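Long-range contacts in D-aminoacyl-tRNA deacylase (Archaeoglobus fulgidus, PDB 1YQE), which probably hydrolyses D-aminoacyl-tRNAs to free tRNA and D-amino acids, using zinc as cofactor, and so counters the toxicity of tRNA charged with D-amino acids: residues 54-62 with 100-108; 86-96 with 134-145. All coordinates share one frame; numbering follows the deposited sequence.

The two contacts interleave along the chain, 54-62 and 86-96 coming before their partners 100-108 and 134-145, and their centres lie about 15 Å apart. They also touch directly. Asn96 of contact 2 probably donates to the loop of contact 1 at two points, from its N to Ser108 O at 2.8 Å and from its ND2 to Gly103 O at 3.0 Å. Nearby, the rings of Phe102 and His143 meet with their planes at about 65°, and Leu55 O lies 3.3 Å from Pro145 CD. Both contacts reach the bound pyrophosphate, contact 1 through Arg54 and Ile56, contact 2 through His143; Arg79 and Ser81 complete further hydrogen bonds to it.

Contact 1: 54-62 with 100-108; sequences RLIYADHID and ADFGGKPYS. With POP (pyrophosphate 2-), chain B.
Ile56 turns its branched side chain against the backbone of Phe102, with CB 3.4 Å from Phe102 O. Its CG1 sits between its own backbone N and carbonyl carbon (chi1 55°), and the extended chain beyond carries CD1 over the centre of the Arg54 guanidinium, 3.6 Å above its plane. CD1 thus touches Phe102 CB, Arg54 and the pyrophosphate. The guanidinium grips one ligand oxygen twice, POP O2 receiving bonds from Arg54 NE at 3.1 Å and from Arg54 NH2 at 2.9 Å. A leucine in place of Arg54 would probably leave POP O2 without this paired grip and remove one of the positive charges facing the anion, Arg79 remaining.

Farther along, Ile56 O takes a CA-H...O contact from Gly103 CA at 3.2 Å, an approach so close that a CB on Gly103 would collide with that carbonyl. The Tyr57 ring leans obliquely beside the same glycine, its CE2 nearest to Gly103 N. Asp59 reaches Gly104 with one carboxylate oxygen, OD1 lying 3.3 Å from Gly104 CA. Its salt bridge to Lys105 is long, 3.8 Å from Asp59 OD1 to Lys105 NZ, and one water bridges those two atoms while another joins OD1 to Gly104 N. The other oxygen, OD2, is bound by Glu147 N.

The contact therefore joins two irregular pieces: the 3-10 segment 55-57 and type II turn 58-61 that follow strand 47-51 and lead into helix 61-65, and the loop between strand 88-92 and helix 114-125. Arg54 and Leu55 rest on strand 73-81.

Contact 2: 86-96 with 134-145; sequences RKIFTVHVSGN and FEFTMEVTHHGP. With POP (pyrophosphate 2-), chain B.
Thr90 and His142 hold the Glu139 carboxylate from its two oxygens: Thr90 OG1 donates to Glu139 OE2 at 2.5 Å, and His142 NE2 donates to Glu139 OE1 at 2.7 Å, both on the anti side. The histidine bond probably helps to fix the rotation of the His142 ring. That ring brings NE2 over the centre of the His92 face, the two planes lying 43° apart, and sets ND1 over one face of His143. His143 in turn presents an edge to the ligand, its CE1 3.4 Å from POP O4.

The backbone behind these histidines is pinned in its own right. Gly95 N bonds to His143 O at 2.9 Å, and Ser94 OG, tucked between its backbone N and carbonyl carbon (chi1 48°), donates to Pro145 O at 2.6 Å beyond a cis peptide. A water ties His92 NE2 to His142 O and Gly144 O.

Farther out, parallel strand pairing sets the register, with Phe89 giving its N to Glu135 O and taking Thr137 N on its O. Lys87 CB makes a CH-pi contact over the face of the Phe134 ring, 3.7 Å from its centroid, and Arg86 NH2 forms a salt bridge with Glu135 OE2 at 2.9 Å.

Strand 135-138 forms one edge of the mixed sheet, and 88-92 lies between it and antiparallel strand 152-159. The two parallel strands are linked by a beta-alpha-beta crossover through helix 114-125, which packs on Val91 and Phe136, while helix 167-182 covers Phe89 and Phe134.

Contact 1: 54-62 with 100-108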
loop_
_atom_site.group_PDB
_atom_site.type_symbol
_atom_site.label_atom_id
_atom_site.label_comp_id
_atom_site.label_asym_id
_atom_site.label_seq_id
_atom_site.Cartn_x
_atom_site.Cartn_y
_atom_site.Cartn_z
ATOM N N ARG A 54 -7.852 -8.360 13.511
ATOM C CA ARG A 54 -8.369 -7.829 12.260
ATOM C C ARG A 54 -7.301 -6.791 11.901
ATOM O O ARG A 54 -6.983 -5.927 12.716
ATOM C CB ARG A 54 -9.717 -7.150 12.511
ATOM C CG ARG A 54 -10.322 -6.471 11.305
ATOM C CD ARG A 54 -10.754 -7.472 10.251
ATOM N NE ARG A 54 -11.512 -6.831 9.179
ATOM C CZ ARG A 54 -12.630 -6.141 9.372
ATOM N NH1 ARG A 54 -13.121 -6.001 10.595
ATOM N NH2 ARG A 54 -13.263 -5.596 8.341
ATOM N N LEU A 55 -6.735 -6.878 10.703
ATOM C CA LEU A 55 -5.673 -5.953 10.304
ATOM C C LEU A 55 -5.959 -4.458 10.451
ATOM O O LEU A 55 -5.115 -3.722 10.955
ATOM C CB LEU A 55 -5.219 -6.252 8.870
ATOM C CG LEU A 55 -4.695 -7.676 8.639
ATOM C CD1 LEU A 55 -4.116 -7.792 7.236
ATOM C CD2 LEU A 55 -3.639 -8.016 9.677
ATOM N N ILE A 56 -7.136 -4.003 10.030
ATOM C CA ILE A 56 -7.456 -2.578 10.134
ATOM C C ILE A 56 -7.405 -2.035 11.560
ATOM O O ILE A 56 -7.303 -0.829 11.760
ATOM C CB ILE A 56 -8.843 -2.248 9.526
ATOM C CG1 ILE A 56 -9.927 -3.109 10.176
ATOM C CG2 ILE A 56 -8.803 -2.441 8.013
ATOM C CD1 ILE A 56 -11.337 -2.742 9.731
ATOM N N TYR A 57 -7.477 -2.921 12.548
ATOM C CA TYR A 57 -7.408 -2.501 13.945
ATOM C C TYR A 57 -6.059 -2.880 14.555
ATOM O O TYR A 57 -5.831 -2.690 15.752
ATOM C CB TYR A 57 -8.529 -3.149 14.763
ATOM C CG TYR A 57 -9.920 -2.755 14.329
ATOM C CD1 TYR A 57 -10.719 -3.636 13.602
ATOM C CD2 TYR A 57 -10.435 -1.497 14.637
ATOM C CE1 TYR A 57 -12.004 -3.274 13.194
ATOM C CE2 TYR A 57 -11.718 -1.124 14.232
ATOM C CZ TYR A 57 -12.495 -2.019 13.510
ATOM O OH TYR A 57 -13.763 -1.659 13.104
ATOM N N ALA A 58 -5.162 -3.399 13.725
ATOM C CA ALA A 58 -3.843 -3.827 14.187
ATOM C C ALA A 58 -2.831 -2.716 14.471
ATOM O O ALA A 58 -1.658 -2.849 14.129
ATOM C CB ALA A 58 -3.249 -4.815 13.187
ATOM N N ASP A 59 -3.272 -1.625 15.091
ATOM C CA ASP A 59 -2.363 -0.528 15.434
ATOM C C ASP A 59 -1.203 -1.072 16.276
ATOM O O ASP A 59 -1.411 -1.912 17.154
ATOM C CB ASP A 59 -3.102 0.554 16.237
ATOM C CG ASP A 59 -3.848 1.552 15.354
ATOM O OD1 ASP A 59 -4.738 2.260 15.878
ATOM O OD2 ASP A 59 -3.546 1.646 14.148
ATOM N N HIS A 60 0.009 -0.593 15.999
ATOM C CA HIS A 60 1.212 -1.006 16.729
ATOM C C HIS A 60 1.607 -2.470 16.564
ATOM O O HIS A 60 2.451 -2.974 17.309
ATOM C CB HIS A 60 1.050 -0.698 18.224
ATOM C CG HIS A 60 0.877 0.759 18.522
ATOM N ND1 HIS A 60 1.859 1.690 18.265
ATOM C CD2 HIS A 60 -0.175 1.448 19.020
ATOM C CE1 HIS A 60 1.419 2.891 18.591
ATOM N NE2 HIS A 60 0.186 2.773 19.050
ATOM N N ILE A 61 1.027 -3.159 15.588
ATOM C CA ILE A 61 1.367 -4.562 15.405
ATOM C C ILE A 61 2.824 -4.746 14.980
ATOM O O ILE A 61 3.412 -5.805 15.211
ATOM C CB ILE A 61 0.436 -5.242 14.381
ATOM C CG1 ILE A 61 0.587 -6.762 14.491
ATOM C CG2 ILE A 61 0.754 -4.757 12.971
ATOM C CD1 ILE A 61 -0.374 -7.537 13.629
ATOM N N ASP A 62 3.412 -3.722 14.367
ATOM C CA ASP A 62 4.806 -3.816 13.951
ATOM C C ASP A 62 5.713 -3.874 15.178
ATOM O O ASP A 62 6.703 -4.612 15.190
ATOM C CB ASP A 62 5.212 -2.632 13.060
ATOM C CG ASP A 62 4.892 -1.284 13.682
ATOM O OD1 ASP A 62 5.558 -0.289 13.317
ATOM O OD2 ASP A 62 3.968 -1.212 14.523
ATOM N N ALA A 100 -12.006 8.270 11.445
ATOM C CA ALA A 100 -11.408 6.957 11.667
ATOM C C ALA A 100 -12.503 5.938 11.975
ATOM O O ALA A 100 -12.555 5.373 13.066
ATOM C CB ALA A 100 -10.408 7.023 12.816
ATOM N N ASP A 101 -13.379 5.705 11.002
ATOM C CA ASP A 101 -14.485 4.767 11.173
ATOM C C ASP A 101 -14.096 3.305 11.054
ATOM O O ASP A 101 -14.840 2.430 11.490
ATOM C CB ASP A 101 -15.601 5.052 10.161
ATOM C CG ASP A 101 -16.427 6.264 10.527
ATOM O OD1 ASP A 101 -16.313 6.733 11.681
ATOM O OD2 ASP A 101 -17.201 6.735 9.667
ATOM N N PHE A 102 -12.940 3.028 10.463
ATOM C CA PHE A 102 -12.538 1.641 10.312
ATOM C C PHE A 102 -11.099 1.350 10.697
ATOM O O PHE A 102 -10.305 0.842 9.898
ATOM C CB PHE A 102 -12.848 1.183 8.884
ATOM C CG PHE A 102 -14.313 1.259 8.553
ATOM C CD1 PHE A 102 -15.232 0.478 9.249
ATOM C CD2 PHE A 102 -14.784 2.168 7.615
ATOM C CE1 PHE A 102 -16.608 0.607 9.020
ATOM C CE2 PHE A 102 -16.156 2.306 7.377
ATOM C CZ PHE A 102 -17.067 1.524 8.084
ATOM N N GLY A 103 -10.781 1.676 11.947
ATOM C CA GLY A 103 -9.452 1.435 12.473
ATOM C C GLY A 103 -8.555 2.649 12.569
ATOM O O GLY A 103 -8.730 3.629 11.845
ATOM N N GLY A 104 -7.587 2.577 13.478
ATOM C CA GLY A 104 -6.644 3.662 13.648
ATOM C C GLY A 104 -7.164 4.899 14.352
ATOM O O GLY A 104 -8.241 4.892 14.958
ATOM N N LYS A 105 -6.382 5.970 14.254
ATOM C CA LYS A 105 -6.709 7.249 14.878
ATOM C C LYS A 105 -6.873 8.348 13.833
ATOM O O LYS A 105 -6.306 8.277 12.740
ATOM C CB LYS A 105 -5.593 7.643 15.849
ATOM C CG LYS A 105 -5.307 6.601 16.916
ATOM C CD LYS A 105 -4.122 7.013 17.776
ATOM C CE LYS A 105 -3.991 6.130 19.007
ATOM N NZ LYS A 105 -3.867 4.679 18.669
ATOM N N PRO A 106 -7.648 9.394 14.162
ATOM C CA PRO A 106 -7.854 10.493 13.214
ATOM C C PRO A 106 -6.531 11.174 12.872
ATOM O O PRO A 106 -5.597 11.163 13.676
ATOM C CB PRO A 106 -8.790 11.437 13.969
ATOM C CG PRO A 106 -9.524 10.523 14.903
ATOM C CD PRO A 106 -8.435 9.604 15.389
ATOM N N TYR A 107 -6.456 11.749 11.676
ATOM C CA TYR A 107 -5.269 12.473 11.234
ATOM C C TYR A 107 -3.952 11.787 11.561
ATOM O O TYR A 107 -2.986 12.440 11.956
ATOM C CB TYR A 107 -5.279 13.879 11.838
ATOM C CG TYR A 107 -6.483 14.687 11.413
ATOM C CD1 TYR A 107 -6.566 15.224 10.127
ATOM C CD2 TYR A 107 -7.563 14.871 12.276
ATOM C CE1 TYR A 107 -7.697 15.922 9.708
ATOM C CE2 TYR A 107 -8.699 15.565 11.865
ATOM C CZ TYR A 107 -8.758 16.087 10.583
ATOM O OH TYR A 107 -9.878 16.775 10.168
ATOM N N SER A 108 -3.918 10.469 11.394
ATOM C CA SER A 108 -2.714 9.688 11.653
ATOM C C SER A 108 -2.455 8.829 10.414
ATOM O O SER A 108 -3.376 8.239 9.854
ATOM C CB SER A 108 -2.914 8.806 12.886
ATOM O OG SER A 108 -1.700 8.185 13.267
HETATM P P1 POP B . -12.146 -4.996 5.472
HETATM O O1 POP B . -13.550 -5.372 5.028
HETATM O O2 POP B . -11.489 -6.231 6.099
HETATM O O3 POP B . -12.172 -3.896 6.523
HETATM O O POP B . -11.185 -4.575 4.183
HETATM P P2 POP B . -11.292 -3.134 3.363
HETATM O O4 POP B . -12.428 -2.264 3.833
HETATM O O5 POP B . -11.446 -3.410 1.903
HETATM O O6 POP B . -9.845 -2.472 3.603
HETATM O O HOH W 1 -7.536 0.572 15.937
HETATM O O HOH W 2 -5.160 2.405 18.684
#

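Contact 2: 86-96 with 134-145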
loop_
_atom_site.group_PDB
_atom_site.type_symbol
_atom_site.label_atom_id
_atom_site.label_comp_id
_atom_site.label_asym_id
_atom_site.label_seq_id
_atom_site.Cartn_x
_atom_site.Cartn_y
_atom_site.Cartn_z
ATOM N N ARG A 86 -16.559 -5.517 -8.023
ATOM C CA ARG A 86 -15.591 -5.670 -9.108
ATOM C C ARG A 86 -14.452 -6.612 -8.728
ATOM O O ARG A 86 -14.093 -6.722 -7.556
ATOM C CB ARG A 86 -14.999 -4.310 -9.482
ATOM C CG ARG A 86 -15.977 -3.328 -10.101
ATOM C CD ARG A 86 -15.330 -1.959 -10.222
ATOM N NE ARG A 86 -14.022 -2.047 -10.862
ATOM C CZ ARG A 86 -13.187 -1.024 -11.012
ATOM N NH1 ARG A 86 -13.520 0.180 -10.566
ATOM N NH2 ARG A 86 -12.015 -1.208 -11.609
ATOM N N LYS A 87 -13.885 -7.290 -9.721
ATOM C CA LYS A 87 -12.763 -8.192 -9.474
ATOM C C LYS A 87 -11.505 -7.348 -9.635
ATOM O O LYS A 87 -11.160 -6.931 -10.743
ATOM C CB LYS A 87 -12.765 -9.344 -10.486
ATOM C CG LYS A 87 -13.960 -10.285 -10.362
ATOM C CD LYS A 87 -13.865 -11.420 -11.374
ATOM C CE LYS A 87 -15.021 -12.397 -11.233
ATOM N NZ LYS A 87 -14.981 -13.120 -9.928
ATOM N N ILE A 88 -10.818 -7.084 -8.528
ATOM C CA ILE A 88 -9.632 -6.248 -8.586
ATOM C C ILE A 88 -8.497 -6.637 -7.654
ATOM O O ILE A 88 -8.692 -7.332 -6.659
ATOM C CB ILE A 88 -9.983 -4.768 -8.275
ATOM C CG1 ILE A 88 -10.783 -4.694 -6.975
ATOM C CG2 ILE A 88 -10.774 -4.148 -9.427
ATOM C CD1 ILE A 88 -11.172 -3.279 -6.567
ATOM N N PHE A 89 -7.306 -6.180 -8.018
ATOM C CA PHE A 89 -6.099 -6.365 -7.222
ATOM C C PHE A 89 -5.837 -4.924 -6.787
ATOM O O PHE A 89 -5.822 -4.032 -7.630
ATOM C CB PHE A 89 -4.928 -6.833 -8.091
ATOM C CG PHE A 89 -5.056 -8.240 -8.591
ATOM C CD1 PHE A 89 -5.041 -9.311 -7.704
ATOM C CD2 PHE A 89 -5.158 -8.499 -9.954
ATOM C CE1 PHE A 89 -5.123 -10.627 -8.165
ATOM C CE2 PHE A 89 -5.239 -9.811 -10.427
ATOM C CZ PHE A 89 -5.222 -10.874 -9.529
ATOM N N THR A 90 -5.649 -4.670 -5.498
ATOM C CA THR A 90 -5.398 -3.295 -5.088
ATOM C C THR A 90 -4.175 -3.126 -4.204
ATOM O O THR A 90 -3.648 -4.086 -3.639
ATOM C CB THR A 90 -6.604 -2.682 -4.336
ATOM O OG1 THR A 90 -6.703 -3.266 -3.031
ATOM C CG2 THR A 90 -7.901 -2.932 -5.102
ATOM N N VAL A 91 -3.724 -1.881 -4.124
ATOM C CA VAL A 91 -2.595 -1.494 -3.298
ATOM C C VAL A 91 -2.935 -0.152 -2.666
ATOM O O VAL A 91 -3.506 0.731 -3.319
ATOM C CB VAL A 91 -1.298 -1.332 -4.123
ATOM C CG1 VAL A 91 -0.186 -0.766 -3.246
ATOM C CG2 VAL A 91 -0.870 -2.680 -4.687
ATOM N N HIS A 92 -2.611 -0.012 -1.385
ATOM C CA HIS A 92 -2.842 1.236 -0.673
ATOM C C HIS A 92 -2.113 1.194 0.656
ATOM O O HIS A 92 -1.725 0.125 1.135
ATOM C CB HIS A 92 -4.335 1.474 -0.414
ATOM C CG HIS A 92 -4.873 0.749 0.786
ATOM N ND1 HIS A 92 -5.316 -0.555 0.736
ATOM C CD2 HIS A 92 -5.054 1.158 2.066
ATOM C CE1 HIS A 92 -5.751 -0.918 1.931
ATOM N NE2 HIS A 92 -5.602 0.103 2.756
ATOM N N VAL A 93 -1.914 2.368 1.242
ATOM C CA VAL A 93 -1.267 2.470 2.539
ATOM C C VAL A 93 -2.356 2.949 3.491
ATOM O O VAL A 93 -3.172 3.795 3.132
ATOM C CB VAL A 93 -0.103 3.479 2.505
ATOM C CG1 VAL A 93 0.485 3.646 3.895
ATOM C CG2 VAL A 93 0.975 2.986 1.546
ATOM N N SER A 94 -2.386 2.387 4.691
ATOM C CA SER A 94 -3.390 2.757 5.679
ATOM C C SER A 94 -3.118 4.134 6.285
ATOM O O SER A 94 -1.988 4.635 6.256
ATOM C CB SER A 94 -3.461 1.678 6.769
ATOM O OG SER A 94 -2.174 1.336 7.250
ATOM N N GLY A 95 -4.174 4.747 6.814
ATOM C CA GLY A 95 -4.068 6.067 7.409
ATOM C C GLY A 95 -5.404 6.780 7.326
ATOM O O GLY A 95 -6.217 6.474 6.452
ATOM N N ASN A 96 -5.639 7.721 8.235
ATOM C CA ASN A 96 -6.901 8.460 8.260
ATOM C C ASN A 96 -6.711 9.957 8.173
ATOM O O ASN A 96 -5.709 10.495 8.637
ATOM C CB ASN A 96 -7.666 8.197 9.562
ATOM C CG ASN A 96 -8.002 6.750 9.766
ATOM O OD1 ASN A 96 -8.673 6.140 8.940
ATOM N ND2 ASN A 96 -7.546 6.183 10.882
ATOM N N PHE A 134 -9.771 -9.810 -14.162
ATOM C CA PHE A 134 -9.332 -8.926 -13.085
ATOM C C PHE A 134 -8.681 -7.655 -13.600
ATOM O O PHE A 134 -8.101 -7.623 -14.684
ATOM C CB PHE A 134 -8.339 -9.637 -12.161
ATOM C CG PHE A 134 -8.985 -10.437 -11.073
ATOM C CD1 PHE A 134 -9.650 -11.624 -11.360
ATOM C CD2 PHE A 134 -8.932 -9.999 -9.750
ATOM C CE1 PHE A 134 -10.255 -12.363 -10.345
ATOM C CE2 PHE A 134 -9.535 -10.732 -8.731
ATOM C CZ PHE A 134 -10.197 -11.917 -9.031
ATOM N N GLU A 135 -8.770 -6.605 -12.798
ATOM C CA GLU A 135 -8.182 -5.328 -13.155
ATOM C C GLU A 135 -7.385 -4.825 -11.963
ATOM O O GLU A 135 -7.721 -5.124 -10.821
ATOM C CB GLU A 135 -9.289 -4.332 -13.506
ATOM C CG GLU A 135 -8.796 -2.986 -13.987
ATOM C CD GLU A 135 -9.935 -2.063 -14.380
ATOM O OE1 GLU A 135 -10.715 -2.431 -15.287
ATOM O OE2 GLU A 135 -10.051 -0.971 -13.781
ATOM N N PHE A 136 -6.313 -4.087 -12.221
ATOM C CA PHE A 136 -5.522 -3.540 -11.129
ATOM C C PHE A 136 -5.891 -2.087 -10.889
ATOM O O PHE A 136 -6.200 -1.351 -11.822
ATOM C CB PHE A 136 -4.023 -3.578 -11.419
ATOM C CG PHE A 136 -3.230 -2.705 -10.488
ATOM C CD1 PHE A 136 -3.058 -3.069 -9.155
ATOM C CD2 PHE A 136 -2.753 -1.470 -10.909
ATOM C CE1 PHE A 136 -2.429 -2.214 -8.255
ATOM C CE2 PHE A 136 -2.123 -0.606 -10.015
ATOM C CZ PHE A 136 -1.963 -0.983 -8.682
ATOM N N THR A 137 -5.837 -1.673 -9.630
ATOM C CA THR A 137 -6.129 -0.299 -9.292
ATOM C C THR A 137 -5.542 0.059 -7.937
ATOM O O THR A 137 -5.438 -0.780 -7.037
ATOM C CB THR A 137 -7.650 -0.023 -9.257
ATOM O OG1 THR A 137 -7.874 1.389 -9.143
ATOM C CG2 THR A 137 -8.300 -0.725 -8.071
ATOM N N MET A 138 -5.126 1.308 -7.810
ATOM C CA MET A 138 -4.610 1.793 -6.551
ATOM C C MET A 138 -5.856 2.162 -5.763
ATOM O O MET A 138 -6.946 2.287 -6.332
ATOM C CB MET A 138 -3.780 3.058 -6.757
ATOM C CG MET A 138 -2.410 2.846 -7.357
ATOM S SD MET A 138 -1.342 1.894 -6.266
ATOM C CE MET A 138 -1.021 3.093 -4.969
ATOM N N GLU A 139 -5.692 2.296 -4.454
ATOM C CA GLU A 139 -6.764 2.737 -3.578
ATOM C C GLU A 139 -6.119 3.905 -2.858
ATOM O O GLU A 139 -4.923 3.867 -2.568
ATOM C CB GLU A 139 -7.140 1.673 -2.550
ATOM C CG GLU A 139 -8.120 0.625 -3.019
ATOM C CD GLU A 139 -8.499 -0.324 -1.901
ATOM O OE1 GLU A 139 -9.053 0.151 -0.886
ATOM O OE2 GLU A 139 -8.242 -1.542 -2.029
ATOM N N VAL A 140 -6.884 4.955 -2.591
ATOM C CA VAL A 140 -6.327 6.094 -1.879
ATOM C C VAL A 140 -6.037 5.646 -0.452
ATOM O O VAL A 140 -6.436 4.553 -0.042
ATOM C CB VAL A 140 -7.324 7.269 -1.834
ATOM C CG1 VAL A 140 -7.562 7.800 -3.238
ATOM C CG2 VAL A 140 -8.630 6.810 -1.203
ATOM N N THR A 141 -5.330 6.481 0.299
ATOM C CA THR A 141 -5.027 6.176 1.689
ATOM C C THR A 141 -6.333 6.217 2.473
ATOM O O THR A 141 -7.093 7.173 2.361
ATOM C CB THR A 141 -4.063 7.213 2.285
ATOM O OG1 THR A 141 -2.793 7.101 1.632
ATOM C CG2 THR A 141 -3.887 7.000 3.776
ATOM N N HIS A 142 -6.599 5.168 3.240
ATOM C CA HIS A 142 -7.809 5.096 4.049
ATOM C C HIS A 142 -7.786 3.890 4.978
ATOM O O HIS A 142 -7.049 2.930 4.752
ATOM C CB HIS A 142 -9.048 5.009 3.160
ATOM C CG HIS A 142 -9.154 3.725 2.402
ATOM N ND1 HIS A 142 -10.244 2.889 2.503
ATOM C CD2 HIS A 142 -8.297 3.124 1.542
ATOM C CE1 HIS A 142 -10.053 1.826 1.740
ATOM N NE2 HIS A 142 -8.879 1.944 1.146
ATOM N N HIS A 143 -8.611 3.963 6.023
ATOM C CA HIS A 143 -8.746 2.914 7.024
ATOM C C HIS A 143 -7.492 2.648 7.841
ATOM O O HIS A 143 -6.392 3.063 7.475
ATOM C CB HIS A 143 -9.220 1.615 6.360
ATOM C CG HIS A 143 -10.641 1.666 5.885
ATOM N ND1 HIS A 143 -11.272 0.589 5.300
ATOM C CD2 HIS A 143 -11.556 2.665 5.917
ATOM C CE1 HIS A 143 -12.514 0.921 4.993
ATOM N NE2 HIS A 143 -12.712 2.175 5.357
ATOM N N GLY A 144 -7.674 1.960 8.964
ATOM C CA GLY A 144 -6.549 1.630 9.821
ATOM C C GLY A 144 -5.777 0.474 9.206
ATOM O O GLY A 144 -6.177 -0.051 8.168
ATOM N N PRO A 145 -4.655 0.063 9.805
ATOM C CA PRO A 145 -4.093 0.645 11.027
ATOM C C PRO A 145 -3.281 1.909 10.711
ATOM O O PRO A 145 -2.578 1.979 9.699
ATOM C CB PRO A 145 -3.239 -0.495 11.573
ATOM C CG PRO A 145 -2.681 -1.099 10.285
ATOM C CD PRO A 145 -3.892 -1.129 9.379
HETATM P P1 POP B . -12.146 -4.996 5.472
HETATM O O1 POP B . -13.550 -5.372 5.028
HETATM O O2 POP B . -11.489 -6.231 6.099
HETATM O O3 POP B . -12.172 -3.896 6.523
HETATM O O POP B . -11.185 -4.575 4.183
HETATM P P2 POP B . -11.292 -3.134 3.363
HETATM O O4 POP B . -12.428 -2.264 3.833
HETATM O O5 POP B . -11.446 -3.410 1.903
HETATM O O6 POP B . -9.845 -2.472 3.603
HETATM O O HOH W 3 -6.264 -0.188 5.445
HETATM O O HOH W 4 -2.192 4.973 -0.259
HETATM O O HOH W 5 -9.941 6.158 6.795
#